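Local coordinates for undecaprenyl Pyrophosphate Synthase (Helicobacter pylori, PDB 2D2R), which catalyses the magnesium-dependent condensation of isopentenyl diphosphate with farnesyl diphosphate to build the undecaprenyl diphosphate lipid carrier, at the interface of chains A and B. Residues are numbered along the deposited sequence; one frame, centred on the assembly and turned at random. Chains: chain A/B, Undecaprenyl Pyrophosphate Synthase.

The interface of chains A and B. Residues chain A 171, 204, 207; chain B 146-147.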
loop_
_atom_site.group_PDB
_atom_site.type_symbol
_atom_site.label_atom_id
_atom_site.label_comp_id
_atom_site.label_asym_id
_atom_site.label_seq_id
_atom_site.Cartn_x
_atom_site.Cartn_y
_atom_site.Cartn_z
ATOM N N GLU A 171 14.751 0.527 9.212
ATOM C CA GLU A 171 13.518 -0.255 9.064
ATOM C C GLU A 171 13.066 -0.988 10.321
ATOM O O GLU A 171 11.921 -0.894 10.753
ATOM C CB GLU A 171 13.594 -1.289 7.900
ATOM C CG GLU A 171 13.975 -0.753 6.532
ATOM C CD GLU A 171 13.888 -1.807 5.412
ATOM O OE1 GLU A 171 14.546 -1.595 4.378
ATOM O OE2 GLU A 171 13.158 -2.840 5.555
ATOM N N TRP A 204 2.697 0.399 5.261
ATOM C CA TRP A 204 3.939 -0.244 5.623
ATOM C C TRP A 204 3.749 -1.705 5.917
ATOM O O TRP A 204 4.492 -2.524 5.403
ATOM C CB TRP A 204 4.538 0.469 6.832
ATOM C CG TRP A 204 5.816 -0.151 7.364
ATOM C CD1 TRP A 204 5.942 -1.322 8.124
ATOM C CD2 TRP A 204 7.123 0.396 7.265
ATOM N NE1 TRP A 204 7.253 -1.499 8.484
ATOM C CE2 TRP A 204 7.993 -0.455 7.982
ATOM C CE3 TRP A 204 7.650 1.543 6.645
ATOM C CZ2 TRP A 204 9.361 -0.198 8.091
ATOM C CZ3 TRP A 204 8.987 1.796 6.753
ATOM C CH2 TRP A 204 9.840 0.930 7.475
ATOM N N SER A 207 3.132 -4.274 2.870
ATOM C CA SER A 207 4.036 -4.169 1.709
ATOM C C SER A 207 4.066 -5.430 0.842
ATOM O O SER A 207 4.356 -5.365 -0.376
ATOM C CB SER A 207 5.468 -3.846 2.163
ATOM O OG SER A 207 5.930 -4.904 3.001
ATOM N N LYS B 146 10.217 0.642 2.046
ATOM C CA LYS B 146 10.636 0.688 3.451
ATOM C C LYS B 146 12.017 1.288 3.518
ATOM O O LYS B 146 12.248 2.134 4.381
ATOM C CB LYS B 146 10.620 -0.710 4.113
ATOM C CG LYS B 146 9.262 -1.348 4.203
ATOM C CD LYS B 146 9.275 -2.652 5.136
ATOM C CE LYS B 146 7.843 -3.136 5.413
ATOM N NZ LYS B 146 7.802 -4.306 6.320
ATOM N N ASN B 147 12.930 0.903 2.609
ATOM C CA ASN B 147 14.270 1.475 2.605
ATOM C C ASN B 147 14.237 2.973 2.242
ATOM O O ASN B 147 15.041 3.787 2.702
ATOM C CB ASN B 147 15.181 0.746 1.587
ATOM C CG ASN B 147 16.490 1.506 1.333
ATOM O OD1 ASN B 147 17.409 1.483 2.149
ATOM N ND2 ASN B 147 16.563 2.205 0.233
HETATM O O HOH W 1 12.934 -1.699 1.542
HETATM O O HOH W 2 9.182 -3.948 8.682
HETATM O O HOH W 3 16.833 -0.178 4.565
#
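The aliphatic chain of B:Lys146 lies over one face of the A:Trp204 indole, the two side chains crossing at about a right angle, in this homodimer of the cis-prenyltransferase (UPP synthase) family, whose two-fold symmetry repeats the contact with the chains exchanged. CG of the lysine sits over the six-membered ring, 3.8 Å from its centroid, and CE over the five-membered ring, 3.7 Å from its centroid, two CH-pi contacts that use both halves of the indole. The lysine chain runs fully extended beyond CG, with chi2 to chi4 all near 180°, and this straight course carries the ammonium NZ past the ring toward the NE1 rim. There water 2 links the ammonium to the indole N-H, lying 2.8 Å from NZ of B:Lys146 and somewhat farther from NE1 of A:Trp204. CE also packs near the backbone O of A:Trp204, and OG of A:Ser207 faces the same methylene.

A:Glu171, the first residue of helix 171-175, crosses B:Lys146 at about a right angle and lays its carboxylate against the root of the lysine, CD of A:Glu171 standing 3.7 Å from CB of B:Lys146. Its CG is anti to its carbonyl carbon (chi1 -54°) and the chain then extends, bringing the carboxylate to the N-terminal turn of helix 145-158 of chain B. Water bridges it there: water 3 is 2.7 Å from OE1 of A:Glu171 and also reaches the amide OD1 of B:Asn147, while water 1, close to the backbone N of B:Asn147, makes a long and probably weak link to the same OE1. The helix start may favour the negative charge electrostatically; the lysine ammonium could add a longer-range attraction, NZ of B:Lys146 being 5.6 Å from OE2 of A:Glu171. The patch centre lies about 25 Å from the active-site A:Asp24.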